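Local coordinates for protein cysteine hydrolase (Staphylococcus aureus, PDB 6KUA) that acts as a nicotinamidase of the isochorismatase family, probably hydrolysing the amide of nicotinamide to give nicotinate and ammonia, at residues L171-K175 against N176-A180. Numbering follows the deposited sequence.
Sequences LAHFK and NSLGA
A172, H173 and F174 offer their carbonyls to N176, S177, L178 and A180 in a local contact where the helix 164-176 runs out into a loop. The bonding pattern records the change. N176 N to A172 O (2.7 Å) and S177 N to H173 O (2.9 Å) keep the four-residue step of an alpha helix. L178 N then bonds mainly five residues back, to H173 O (3.3 Å), giving that oxygen two donors; a weak second bond to F174 O shares this N-H where the four-residue pattern gives way. A180 N reaches back six, to F174 O (3.0 Å). The pattern is consistent with a last turn that widens, and G179, with positive phi (59°), takes the chain out of helical geometry. On the outer surface the lysine chain of K175, bent at its third and fourth torsions, crosses N176 obliquely and brings NZ to OD1 at 3.2 Å, in the plane of the amide carbonyl. With CG anti to the backbone N (chi1 -172°), the H173 ring lies on the carbonyl-carbon side, toward S177, whose CB sits over one face, offset toward the rim, in a CH-pi contact 4.0 Å from the centroid and 19° off the ring normal. H173 NE2 is hydrogen-bonded to NE2 of H140 of the second subunit, tying the helix end to the subunit interface. F174 and L178 point the same way, their CD1 atoms 4.0 Å apart. This apolar side seats the helix end in the alpha/beta fold: F174 rests on L139 of helix 137-147 and V154 of strand 151-160, L178 packs on Y146 of that helix, and A180 lies on I152 of the strand.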
loop_
_atom_site.group_PDB
_atom_site.type_symbol
_atom_site.label_atom_id
_atom_site.label_comp_id
_atom_site.label_asym_id
_atom_site.label_seq_id
_atom_site.Cartn_x
_atom_site.Cartn_y
_atom_site.Cartn_z
ATOM N N LEU A 171 -8.991 2.280 -23.581
ATOM C CA LEU A 171 -9.686 3.562 -23.562
ATOM C C LEU A 171 -11.120 3.398 -23.074
ATOM O O LEU A 171 -11.621 4.247 -22.330
ATOM C CB LEU A 171 -9.649 4.221 -24.944
ATOM C CG LEU A 171 -8.280 4.743 -25.423
ATOM C CD1 LEU A 171 -8.375 5.316 -26.822
ATOM C CD2 LEU A 171 -7.691 5.779 -24.474
ATOM N N ALA A 172 -11.794 2.307 -23.473
ATOM C CA ALA A 172 -13.146 2.067 -22.977
ATOM C C ALA A 172 -13.130 1.658 -21.509
ATOM O O ALA A 172 -13.997 2.073 -20.739
ATOM C CB ALA A 172 -13.859 0.998 -23.820
ATOM N N HIS A 173 -12.150 0.839 -21.109
ATOM C CA HIS A 173 -11.981 0.520 -19.696
ATOM C C HIS A 173 -11.836 1.789 -18.867
ATOM O O HIS A 173 -12.540 1.969 -17.865
ATOM C CB HIS A 173 -10.769 -0.396 -19.506
ATOM C CG HIS A 173 -10.631 -0.937 -18.119
ATOM N ND1 HIS A 173 -11.368 -2.009 -17.662
ATOM C CD2 HIS A 173 -9.846 -0.550 -17.082
ATOM C CE1 HIS A 173 -11.025 -2.277 -16.413
ATOM N NE2 HIS A 173 -10.115 -1.398 -16.030
ATOM N N PHE A 174 -10.951 2.704 -19.287
ATOM C CA PHE A 174 -10.785 3.945 -18.527
ATOM C C PHE A 174 -12.117 4.670 -18.381
ATOM O O PHE A 174 -12.448 5.175 -17.304
ATOM C CB PHE A 174 -9.761 4.876 -19.192
ATOM C CG PHE A 174 -8.404 4.277 -19.405
ATOM C CD1 PHE A 174 -7.883 3.327 -18.538
ATOM C CD2 PHE A 174 -7.626 4.694 -20.485
ATOM C CE1 PHE A 174 -6.601 2.789 -18.750
ATOM C CE2 PHE A 174 -6.354 4.152 -20.717
ATOM C CZ PHE A 174 -5.840 3.195 -19.850
ATOM N N LYS A 175 -12.904 4.709 -19.458
ATOM C CA LYS A 175 -14.169 5.437 -19.448
ATOM C C LYS A 175 -15.232 4.694 -18.643
ATOM O O LYS A 175 -15.878 5.281 -17.771
ATOM C CB LYS A 175 -14.622 5.663 -20.893
ATOM C CG LYS A 175 -15.885 6.523 -21.090
ATOM C CD LYS A 175 -16.138 6.744 -22.597
ATOM C CE LYS A 175 -17.634 6.854 -22.932
ATOM N NZ LYS A 175 -18.299 5.512 -22.988
ATOM N N ASN A 176 -15.403 3.391 -18.889
ATOM C CA ASN A 176 -16.563 2.668 -18.376
ATOM C C ASN A 176 -16.346 2.072 -16.987
ATOM O O ASN A 176 -17.305 1.959 -16.219
ATOM C CB ASN A 176 -16.970 1.555 -19.366
ATOM C CG ASN A 176 -17.197 2.091 -20.794
ATOM O OD1 ASN A 176 -17.775 3.150 -20.970
ATOM N ND2 ASN A 176 -16.722 1.369 -21.797
ATOM N N SER A 177 -15.125 1.673 -16.638
ATOM C CA SER A 177 -14.856 1.142 -15.303
ATOM C C SER A 177 -14.189 2.133 -14.361
ATOM O O SER A 177 -14.415 2.054 -13.146
ATOM C CB SER A 177 -13.985 -0.116 -15.395
ATOM O OG SER A 177 -14.635 -1.116 -16.148
ATOM N N LEU A 178 -13.339 3.029 -14.871
ATOM C CA LEU A 178 -12.593 3.923 -13.997
ATOM C C LEU A 178 -13.201 5.319 -13.908
ATOM O O LEU A 178 -12.637 6.174 -13.219
ATOM C CB LEU A 178 -11.127 4.027 -14.439
ATOM C CG LEU A 178 -10.371 2.708 -14.665
ATOM C CD1 LEU A 178 -8.874 2.959 -14.710
ATOM C CD2 LEU A 178 -10.712 1.684 -13.589
ATOM N N GLY A 179 -14.321 5.569 -14.577
ATOM C CA GLY A 179 -14.949 6.881 -14.520
ATOM C C GLY A 179 -14.044 7.995 -15.002
ATOM O O GLY A 179 -14.092 9.105 -14.466
ATOM N N ALA A 180 -13.215 7.726 -15.997
ATOM C CA ALA A 180 -12.221 8.689 -16.444
ATOM C C ALA A 180 -12.755 9.477 -17.627
ATOM O O ALA A 180 -13.477 8.940 -18.474
ATOM C CB ALA A 180 -10.906 8.002 -16.841
#